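Local coordinates for protein iron-containing alcohol dehydrogenase (Ralstonia eutropha, PDB 3JZD) that probably catalyses the NAD(P)H-dependent reduction of maleylacetate to 3-oxoadipate in aromatic hydrocarbon catabolism, and binds NAD as a homodimer, at residues 16-21 with 28-33; 231-234 with 238-241; 250-255 with 325-330. All blocks are in the same frame, centred on the assembly; numbering follows the deposited sequence. Where two conformers were deposited one is given.

Interaction 1. Residues 16-21 with 28-33; sequences RVVFGA and AAEVER
Val18 and Glu30 lie where the two backbones come nearest, their CA atoms 9.2 Å apart, as strand 16-19 and helix 28-33 run almost antiparallel at 167°. The segment axes stay 11.6 Å apart, so long polar side chains span much of the gap. Arg16 does most of this work. With CG anti to the backbone N (chi1 175°) and the chain extended as far as NE, it delivers its guanidinium to the carboxylate of Glu30, which arrives from the opposite direction on a chain bent at chi2. The grip is side-on: NE donates to Glu30 OE1 at 2.8 Å, and Arg16 NH2 to Glu30 OE2 at 3.0 Å. OE2 uses its syn lone pair, whereas OE1 is met on the syn side but out of the carboxylate plane. Two bonds, one to each oxygen, fix the rotation of both flat groups. The methyl CG2 of Val18 lies 3.7 Å from Glu30 OE2, flanking the salt bridge with an apolar group.

This is the first strand and helix of the Rossmann-like domain, and strand 8-19 borders the parallel sheet within its own chain; an antiparallel ladder with the second subunit continues that sheet across the dimer interface. One face of the Arg16 guanidinium carries that of Arg33, centres 3.5 Å apart and planes tilted by only 8°. Glu11 of the second subunit forms salt bridges through OE2 to Arg16 NH1 and Arg33 NH2, so its charge probably offsets the stacking of two cations, while Glu30, at the edge of the Arg16 guanidinium, would be expected to offset its charge further.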
ATOM      1  N   ARG A  16      -7.439   8.016   1.819  1.00 17.15           N
ATOM      2  CA  ARG A  16      -7.651   8.874   0.671  1.00 16.36           C
ATOM      3  C   ARG A  16      -6.574   9.967   0.834  1.00 16.19           C
ATOM      4  O   ARG A  16      -6.594  10.715   1.800  1.00 14.20           O
ATOM      5  CB  ARG A  16      -9.066   9.427   0.620  1.00 17.14           C
ATOM      6  CG  ARG A  16      -9.270  10.430  -0.526  1.00 18.64           C
ATOM      7  CD  ARG A  16     -10.696  10.940  -0.592  1.00 20.26           C
ATOM      8  NE  ARG A  16     -10.749  11.999  -1.588  1.00 19.06           N
ATOM      9  CZ  ARG A  16     -10.795  11.788  -2.904  1.00 19.77           C
ATOM     10  NH1 ARG A  16     -10.812  10.559  -3.408  1.00 18.89           N
ATOM     11  NH2 ARG A  16     -10.789  12.813  -3.726  1.00 20.63           N
ATOM     12  N   VAL A  17      -5.635  10.022  -0.107  1.00 16.00           N
ATOM     13  CA  VAL A  17      -4.497  10.926  -0.034  1.00 16.85           C
ATOM     14  C   VAL A  17      -4.440  11.761  -1.269  1.00 16.14           C
ATOM     15  O   VAL A  17      -4.342  11.237  -2.357  1.00 16.75           O
ATOM     16  CB  VAL A  17      -3.196  10.079   0.096  1.00 18.29           C
ATOM     17  CG1 VAL A  17      -1.951  10.943   0.132  1.00 14.00           C
ATOM     18  CG2 VAL A  17      -3.287   9.200   1.368  1.00 15.90           C
ATOM     19  N   VAL A  18      -4.577  13.067  -1.109  1.00 15.94           N
ATOM     20  CA  VAL A  18      -4.556  14.004  -2.209  1.00 15.09           C
ATOM     21  C   VAL A  18      -3.168  14.628  -2.129  1.00 16.06           C
ATOM     22  O   VAL A  18      -2.821  15.238  -1.116  1.00 18.64           O
ATOM     23  CB  VAL A  18      -5.682  15.063  -2.034  1.00 16.73           C
ATOM     24  CG1 VAL A  18      -5.621  16.115  -3.166  1.00 15.83           C
ATOM     25  CG2 VAL A  18      -7.063  14.359  -1.927  1.00 13.25           C
ATOM     26  N   PHE A  19      -2.383  14.487  -3.190  1.00 14.25           N
ATOM     27  CA  PHE A  19      -0.972  14.873  -3.158  1.00 15.01           C
ATOM     28  C   PHE A  19      -0.571  15.773  -4.299  1.00 14.23           C
ATOM     29  O   PHE A  19      -0.899  15.497  -5.433  1.00 15.34           O
ATOM     30  CB  PHE A  19      -0.102  13.583  -3.247  1.00 14.59           C
ATOM     31  CG  PHE A  19       1.346  13.793  -2.866  1.00 12.69           C
ATOM     32  CD1 PHE A  19       2.238  14.381  -3.758  1.00 16.40           C
ATOM     33  CD2 PHE A  19       1.808  13.402  -1.627  1.00 13.19           C
ATOM     34  CE1 PHE A  19       3.527  14.612  -3.409  1.00 15.08           C
ATOM     35  CE2 PHE A  19       3.085  13.624  -1.278  1.00 17.49           C
ATOM     36  CZ  PHE A  19       3.964  14.237  -2.199  1.00 15.83           C
ATOM     37  N   GLY A  20       0.132  16.858  -3.993  1.00 14.73           N
ATOM     38  CA  GLY A  20       0.693  17.716  -5.027  1.00 14.11           C
ATOM     39  C   GLY A  20       0.703  19.176  -4.654  1.00 14.61           C
ATOM     40  O   GLY A  20      -0.135  19.609  -3.835  1.00 16.31           O
ATOM     41  N   ALA A  21       1.638  19.919  -5.252  1.00 14.49           N
ATOM     42  CA  ALA A  21       1.726  21.353  -5.062  1.00 15.95           C
ATOM     43  C   ALA A  21       0.384  21.970  -5.394  1.00 15.73           C
ATOM     44  O   ALA A  21      -0.172  21.747  -6.458  1.00 14.70           O
ATOM     45  CB  ALA A  21       2.813  21.967  -5.967  1.00 15.98           C
ATOM     46  N   ALA A  28     -12.141  22.488   0.250  1.00 15.99           N
ATOM     47  CA  ALA A  28     -13.614  22.568   0.333  1.00 14.41           C
ATOM     48  C   ALA A  28     -14.230  21.350  -0.321  1.00 14.99           C
ATOM     49  O   ALA A  28     -15.193  20.805   0.205  1.00 12.74           O
ATOM     50  CB  ALA A  28     -14.163  23.826  -0.336  1.00 11.46           C
ATOM     51  N   ALA A  29     -13.693  20.961  -1.485  1.00 15.04           N
ATOM     52  CA  ALA A  29     -14.167  19.780  -2.235  1.00 16.75           C
ATOM     53  C   ALA A  29     -14.027  18.509  -1.361  1.00 17.23           C
ATOM     54  O   ALA A  29     -14.890  17.656  -1.393  1.00 16.40           O
ATOM     55  CB  ALA A  29     -13.412  19.594  -3.591  1.00 13.13           C
ATOM     56  N   GLU A  30     -12.957  18.421  -0.564  1.00 16.75           N
ATOM     57  CA  GLU A  30     -12.749  17.240   0.309  1.00 16.90           C
ATOM     58  C   GLU A  30     -13.682  17.176   1.507  1.00 17.51           C
ATOM     59  O   GLU A  30     -14.148  16.099   1.906  1.00 19.21           O
ATOM     60  CB  GLU A  30     -11.280  17.150   0.723  1.00 16.37           C
ATOM     61  CG  GLU A  30     -10.383  16.863  -0.463  1.00 19.80           C
ATOM     62  CD  GLU A  30     -10.750  15.535  -1.178  1.00 17.87           C
ATOM     63  OE1 GLU A  30     -11.197  14.573  -0.516  1.00 16.88           O
ATOM     64  OE2 GLU A  30     -10.567  15.462  -2.392  1.00 17.85           O
ATOM     65  N   VAL A  31     -13.961  18.326   2.091  1.00 17.41           N
ATOM     66  CA  VAL A  31     -14.970  18.425   3.152  1.00 16.46           C
ATOM     67  C   VAL A  31     -16.368  18.066   2.588  1.00 18.46           C
ATOM     68  O   VAL A  31     -17.108  17.282   3.211  1.00 17.65           O
ATOM     69  CB  VAL A  31     -14.939  19.840   3.798  1.00 15.91           C
ATOM     70  CG1 VAL A  31     -16.155  20.108   4.675  1.00 21.24           C
ATOM     71  CG2 VAL A  31     -13.618  20.000   4.627  1.00 15.51           C
ATOM     72  N   GLU A  32     -16.710  18.619   1.413  1.00 19.04           N
ATOM     73  CA  GLU A  32     -18.009  18.357   0.765  1.00 21.42           C
ATOM     74  C   GLU A  32     -18.135  16.868   0.484  1.00 20.74           C
ATOM     75  O   GLU A  32     -19.183  16.311   0.655  1.00 20.69           O
ATOM     76  CB  GLU A  32     -18.177  19.163  -0.553  1.00 22.46           C
ATOM     77  CG  GLU A  32     -18.350  20.705  -0.386  1.00 28.53           C
ATOM     78  CD  GLU A  32     -18.135  21.556  -1.674  1.00 38.65           C
ATOM     79  OE1 GLU A  32     -17.413  21.165  -2.633  1.00 39.58           O
ATOM     80  OE2 GLU A  32     -18.685  22.671  -1.695  1.00 41.82           O
ATOM     81  N   ARG A  33     -17.037  16.225   0.102  1.00 20.92           N
ATOM     82  CA  ARG A  33     -17.029  14.797  -0.229  1.00 21.88           C
ATOM     83  C   ARG A  33     -17.381  13.944   0.985  1.00 21.80           C
ATOM     84  O   ARG A  33     -18.025  12.927   0.874  1.00 21.72           O
ATOM     85  CB  ARG A  33     -15.652  14.444  -0.791  1.00 22.34           C
ATOM     86  CG  ARG A  33     -15.549  13.134  -1.487  1.00 26.31           C
ATOM     87  CD  ARG A  33     -14.190  12.982  -2.188  1.00 30.08           C
ATOM     88  NE  ARG A  33     -14.191  11.733  -2.971  1.00 41.37           N
ATOM     89  CZ  ARG A  33     -14.044  10.506  -2.443  1.00 44.14           C
ATOM     90  NH1 ARG A  33     -13.856  10.344  -1.136  1.00 43.76           N
ATOM     91  NH2 ARG A  33     -14.080   9.424  -3.220  1.00 44.54           N
TER

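Interaction 2. Residues 231-234 with 238-241; sequences GTVL and GMAL
Met239, modelled as selenomethionine, meets Leu234 and Val233 across a short turn, and its course can be traced atom by atom. CB lies 5.0 Å from Leu234 CD1, too far for close packing, and serves mainly to launch the chain. Next comes CG, set anti to the carbonyl carbon (chi1 -60°), which makes the closest touch of the pair at 3.6 Å from Leu234 CD1. The chain then bends at chi2, and SE passes the same methyl at 4.0 Å. A second bend at chi3 (94°) turns the terminal CE away from the leucine and toward the helix backbone, where it rests 4.1 Å from the carbonyl oxygen of Val233. The CG1 methyl of Val233 is a looser neighbour of CE, at 4.5 Å. One folded side chain thus drapes over two successive residues of the helix.

Leu234 contributes a single branch. Its CB leaves the backbone pointing away from 238-241, yet the torsions return CD1 to Met239, and the two side chains cross at about a right angle. No hydrogen bond joins the segments; the contact is van der Waals packing, largely between apolar groups.

The contact joins the last turns of helix 217-236 to the loop leading into helix 241-253, with Ala240 at the N-cap position, in the helical C-terminal part of the protein. Leu234 also touches the bound NAD, Thr129 and His178 of helix 165-182, so Met239 packs against a residue of the cofactor pocket. Around them, Val233 packs on Ala196 of helix 190-212, and Met239 lies against Glu181 of helix 165-182.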
ATOM      1  N   GLY A 231       4.975   7.077   7.666  1.00 15.47           N
ATOM      2  CA  GLY A 231       3.879   7.155   8.580  1.00 15.84           C
ATOM      3  C   GLY A 231       3.003   5.939   8.397  1.00 16.01           C
ATOM      4  O   GLY A 231       2.450   5.439   9.349  1.00 16.66           O
ATOM      5  N   THR A 232       2.894   5.473   7.153  1.00 16.85           N
ATOM      6  CA  THR A 232       2.101   4.297   6.854  1.00 15.63           C
ATOM      7  C   THR A 232       2.748   3.106   7.544  1.00 16.07           C
ATOM      8  O   THR A 232       2.031   2.284   8.111  1.00 14.10           O
ATOM      9  CB  THR A 232       1.952   4.058   5.355  1.00 14.21           C
ATOM     10  OG1 THR A 232       1.408   5.243   4.751  1.00 17.75           O
ATOM     11  CG2 THR A 232       1.062   2.858   5.107  1.00 19.19           C
ATOM     12  N   VAL A 233       4.088   3.023   7.523  1.00 16.59           N
ATOM     13  CA  VAL A 233       4.783   1.931   8.236  1.00 15.91           C
ATOM     14  C   VAL A 233       4.507   2.050   9.760  1.00 16.87           C
ATOM     15  O   VAL A 233       4.177   1.071  10.425  1.00 16.70           O
ATOM     16  CB  VAL A 233       6.304   1.899   7.924  1.00 18.38           C
ATOM     17  CG1 VAL A 233       7.054   0.861   8.774  1.00 12.64           C
ATOM     18  CG2 VAL A 233       6.558   1.713   6.391  1.00 10.91           C
ATOM     19  N   LEU A 234       4.610   3.255  10.311  1.00 19.35           N
ATOM     20  CA  LEU A 234       4.297   3.493  11.738  1.00 18.10           C
ATOM     21  C   LEU A 234       2.884   3.037  12.055  1.00 18.58           C
ATOM     22  O   LEU A 234       2.646   2.453  13.080  1.00 18.18           O
ATOM     23  CB  LEU A 234       4.438   4.992  12.062  1.00 18.62           C
ATOM     24  CG  LEU A 234       4.076   5.487  13.458  1.00 17.12           C
ATOM     25  CD1 LEU A 234       4.947   4.827  14.548  1.00 20.40           C
ATOM     26  CD2 LEU A 234       4.112   7.058  13.532  1.00 15.68           C
ATOM     27  N   GLY A 238       4.686  -2.748  14.493  1.00 15.99           N
ATOM     28  CA  GLY A 238       5.142  -2.320  15.801  1.00 15.96           C
ATOM     29  C   GLY A 238       6.547  -1.708  15.814  1.00 17.45           C
ATOM     30  O   GLY A 238       7.479  -2.235  15.197  1.00 19.85           O
HETATM   31  N   MSE A 239       6.682  -0.589  16.515  1.00 15.64           N
HETATM   32  CA  MSE A 239       7.967   0.053  16.762  1.00 14.63           C
HETATM   33  C   MSE A 239       8.656  -0.650  17.926  1.00 15.30           C
HETATM   34  O   MSE A 239       8.133  -1.618  18.474  1.00 16.67           O
HETATM   35  CB  MSE A 239       7.764   1.543  17.032  1.00 15.20           C
HETATM   36  CG  MSE A 239       7.102   2.312  15.877  1.00 16.02           C
HETATM   37 SE   MSE A 239       8.063   2.359  14.146  0.75 12.95          SE
HETATM   38  CE  MSE A 239       7.211   0.815  13.243  1.00 21.34           C
ATOM     39  N   ALA A 240       9.842  -0.197  18.309  1.00 14.36           N
ATOM     40  CA  ALA A 240      10.577  -0.863  19.391  1.00 14.41           C
ATOM     41  C   ALA A 240      11.476   0.133  20.135  1.00 12.66           C
ATOM     42  O   ALA A 240      11.047   1.253  20.433  1.00 14.67           O
ATOM     43  CB  ALA A 240      11.372  -2.126  18.843  1.00 10.80           C
ATOM     44  N   LEU A 241      12.712  -0.236  20.409  1.00 14.51           N
ATOM     45  CA  LEU A 241      13.602   0.607  21.219  1.00 16.13           C
ATOM     46  C   LEU A 241      13.659   2.089  20.892  1.00 16.13           C
ATOM     47  O   LEU A 241      13.529   2.925  21.796  1.00 16.01           O
ATOM     48  CB  LEU A 241      15.023   0.045  21.243  1.00 16.20           C
ATOM     49  CG  LEU A 241      16.165   0.906  21.799  1.00 19.36           C
ATOM     50  CD1 LEU A 241      15.964   1.154  23.321  1.00 14.91           C
ATOM     51  CD2 LEU A 241      17.509   0.236  21.497  1.00 14.23           C
TER

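Interaction 3. Residues 250-255 with 325-330; sequences GGSFNL and ADIALA. With CA (calcium ion), chain F.
A single methyl, CD1 of Ile327, carries nearly all of the contact with Ser252 and Phe253, and it rests against a hydroxyl as much as against hydrocarbon. Ser252 OG stands 3.5 Å from Ile327 CD1 with no hydrogen bond, and Ser252 CB lies about as close. Beside the serine, the Phe253 ring offers CZ and CE2 together, with CZ at 3.9 Å from Ile327 CD1. The methyl comes obliquely to the ring, and the phenylalanine and isoleucine side chains arrive from opposite directions. Ile327 reaches this far because CG1 continues outward with CD1 extended along it (chi2 164°), while the other branch, CG2, only grazes Ser252 OG. The buried area is small, 98 Å², as befits a light touch between two helical segments at the surface.

The neighbouring Asp326 takes no part in this packing and binds calcium instead. Its carboxylate chelates the ion with both oxygens, OD1 at 2.5 Å and OD2 at 2.4 Å from the metal, and two waters add further ligands. Consecutive helix residues thus have different partners, Ile327 segment 250-255 and Asp326 a calcium ion.

Both partners belong to the helical C-terminal domain. Ile327 also lies on Thr248, a turn earlier in helix 241-253, and Phe253 touches Arg323 and Ala324 of helix 321-328. That helix meets both neighbours: Ala328 touches Leu245 of helix 241-253 and Ile344 of helix 341-353, while Ala325 packs on Arg345 and Leu348 of the latter.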
ATOM      1  N   GLY A 250      11.312  12.451  25.766  1.00 17.27           N
ATOM      2  CA  GLY A 250      10.359  13.501  25.505  1.00 16.36           C
ATOM      3  C   GLY A 250       9.396  13.713  26.639  1.00 17.66           C
ATOM      4  O   GLY A 250       9.183  14.844  27.050  1.00 20.22           O
ATOM      5  N   GLY A 251       8.869  12.619  27.187  1.00 16.49           N
ATOM      6  CA  GLY A 251       7.859  12.674  28.241  1.00 16.46           C
ATOM      7  C   GLY A 251       8.428  12.904  29.625  1.00 17.50           C
ATOM      8  O   GLY A 251       7.854  13.629  30.396  1.00 18.24           O
ATOM      9  N   SER A 252       9.562  12.308  29.944  1.00 16.58           N
ATOM     10  CA  SER A 252      10.103  12.452  31.292  1.00 17.64           C
ATOM     11  C   SER A 252      11.033  13.650  31.424  1.00 16.02           C
ATOM     12  O   SER A 252      11.201  14.163  32.501  1.00 14.84           O
ATOM     13  CB  SER A 252      10.809  11.149  31.732  1.00 19.14           C
ATOM     14  OG  SER A 252       9.890  10.061  31.781  1.00 17.57           O
ATOM     15  N   PHE A 253      11.622  14.119  30.344  1.00 15.42           N
ATOM     16  CA  PHE A 253      12.564  15.225  30.447  1.00 15.50           C
ATOM     17  C   PHE A 253      12.241  16.425  29.611  1.00 15.71           C
ATOM     18  O   PHE A 253      13.047  17.353  29.557  1.00 15.92           O
ATOM     19  CB  PHE A 253      13.996  14.691  30.193  1.00 15.48           C
ATOM     20  CG  PHE A 253      14.334  13.565  31.107  1.00 11.80           C
ATOM     21  CD1 PHE A 253      14.703  13.815  32.406  1.00 16.07           C
ATOM     22  CD2 PHE A 253      14.169  12.258  30.709  1.00 16.64           C
ATOM     23  CE1 PHE A 253      14.952  12.772  33.282  1.00  9.90           C
ATOM     24  CE2 PHE A 253      14.417  11.232  31.560  1.00 17.18           C
ATOM     25  CZ  PHE A 253      14.794  11.490  32.869  1.00 13.51           C
ATOM     26  N   ASN A 254      11.086  16.408  28.961  1.00 16.38           N
ATOM     27  CA  ASN A 254      10.604  17.550  28.158  0.50 18.22           C
ATOM     28  C   ASN A 254      11.513  17.939  27.003  1.00 16.88           C
ATOM     29  O   ASN A 254      11.611  19.102  26.651  1.00 18.38           O
ATOM     30  CB  ASN A 254      10.278  18.757  29.066  0.50 18.77           C
ATOM     31  CG  ASN A 254       8.988  18.553  29.865  0.50 21.18           C
ATOM     32  OD1 ASN A 254       7.922  18.376  29.290  0.50 28.51           O
ATOM     33  ND2 ASN A 254       9.087  18.586  31.189  0.50 28.58           N
ATOM     34  N   LEU A 255      12.169  16.953  26.401  1.00 17.01           N
ATOM     35  CA  LEU A 255      13.054  17.233  25.272  1.00 15.30           C
ATOM     36  C   LEU A 255      12.219  17.414  24.007  1.00 16.95           C
ATOM     37  O   LEU A 255      11.187  16.779  23.871  1.00 14.86           O
ATOM     38  CB  LEU A 255      14.010  16.097  25.045  1.00 14.89           C
ATOM     39  CG  LEU A 255      14.879  15.652  26.193  1.00 17.13           C
ATOM     40  CD1 LEU A 255      16.001  14.785  25.593  1.00 15.34           C
ATOM     41  CD2 LEU A 255      15.416  16.871  26.978  1.00  8.33           C
ATOM     42  N   ALA A 325      17.912   5.953  32.174  1.00 12.43           N
ATOM     43  CA  ALA A 325      18.160   4.538  31.950  1.00 13.78           C
ATOM     44  C   ALA A 325      17.172   3.693  32.815  1.00 14.13           C
ATOM     45  O   ALA A 325      16.652   2.670  32.354  1.00 16.38           O
ATOM     46  CB  ALA A 325      19.588   4.158  32.239  1.00 11.40           C
ATOM     47  N   ASP A 326      16.899   4.115  34.038  1.00 14.43           N
ATOM     48  CA  ASP A 326      15.917   3.379  34.874  1.00 13.58           C
ATOM     49  C   ASP A 326      14.539   3.357  34.232  1.00 15.56           C
ATOM     50  O   ASP A 326      13.936   2.290  34.142  1.00 16.78           O
ATOM     51  CB  ASP A 326      15.803   3.938  36.269  1.00 13.46           C
ATOM     52  CG  ASP A 326      17.085   3.762  37.091  1.00 14.38           C
ATOM     53  OD1 ASP A 326      17.754   2.701  37.021  1.00 17.03           O
ATOM     54  OD2 ASP A 326      17.428   4.703  37.821  1.00 15.82           O
ATOM     55  N   ILE A 327      14.057   4.512  33.785  1.00 14.69           N
ATOM     56  CA  ILE A 327      12.750   4.637  33.152  1.00 13.98           C
ATOM     57  C   ILE A 327      12.731   3.787  31.870  1.00 15.60           C
ATOM     58  O   ILE A 327      11.731   3.133  31.607  1.00 15.66           O
ATOM     59  CB  ILE A 327      12.412   6.086  32.774  1.00 14.77           C
ATOM     60  CG1 ILE A 327      12.373   7.010  34.002  1.00 12.86           C
ATOM     61  CG2 ILE A 327      11.064   6.173  32.067  1.00  9.71           C
ATOM     62  CD1 ILE A 327      12.427   8.550  33.657  1.00 13.24           C
ATOM     63  N   ALA A 328      13.827   3.751  31.108  1.00 14.67           N
ATOM     64  CA  ALA A 328      13.901   2.936  29.870  1.00 14.42           C
ATOM     65  C   ALA A 328      13.699   1.468  30.164  1.00 15.64           C
ATOM     66  O   ALA A 328      13.276   0.735  29.299  1.00 16.28           O
ATOM     67  CB  ALA A 328      15.293   3.107  29.098  1.00 11.60           C
ATOM     68  N   LEU A 329      14.018   1.044  31.379  1.00 14.81           N
ATOM     69  CA  LEU A 329      13.912  -0.358  31.765  0.50 16.12           C
ATOM     70  C   LEU A 329      12.618  -0.685  32.499  1.00 16.08           C
ATOM     71  O   LEU A 329      12.358  -1.818  32.787  1.00 17.55           O
ATOM     72  CB  LEU A 329      15.092  -0.704  32.672  0.50 16.18           C
ATOM     73  CG  LEU A 329      16.494  -0.952  32.111  0.50 18.58           C
ATOM     74  CD1 LEU A 329      16.885  -0.067  30.945  0.50 17.92           C
ATOM     75  CD2 LEU A 329      17.488  -0.804  33.286  0.50 22.04           C
ATOM     76  N   ALA A 330      11.789   0.316  32.782  1.00 17.77           N
ATOM     77  CA  ALA A 330      10.586   0.080  33.630  1.00 18.55           C
ATOM     78  C   ALA A 330       9.417  -0.720  33.051  1.00 19.80           C
ATOM     79  O   ALA A 330       8.807  -1.501  33.746  1.00 20.49           O
ATOM     80  CB  ALA A 330      10.042   1.428  34.150  1.00 16.25           C
TER
HETATM   81 CA    CA F 358      19.302   3.483  38.763  1.00 27.48          CA
HETATM   82  O   HOH W   1      20.530   4.477  37.005  1.00 23.12           O
HETATM   83  O   HOH W   2      19.494   5.823  39.180  1.00 29.12           O

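Overall arrangement
The three contacts follow one another along the chain and illustrate how contacts of different kinds serve within each part of a two-part fold. Interaction 1 belongs to the N-terminal nucleotide-binding part and the dimer interface, whereas interactions 2 and 3 lie in the helical C-terminal part, joined by the succession of helices 217-236 and 241-253; their centres are 19 Å apart. Interactions 1 and 2 have centres 26 Å apart, though their nearest atoms come within about 7 Å without touching. Interaction 2 is the one beside the cofactor, the side chain of Leu234 lying about 4 Å from NAD. Interaction 3 is peripheral, its Ser252 side chain about 13 Å from NAD. Interactions 1 and 3, centres 39 Å apart, flank the chain's centre from opposite sides.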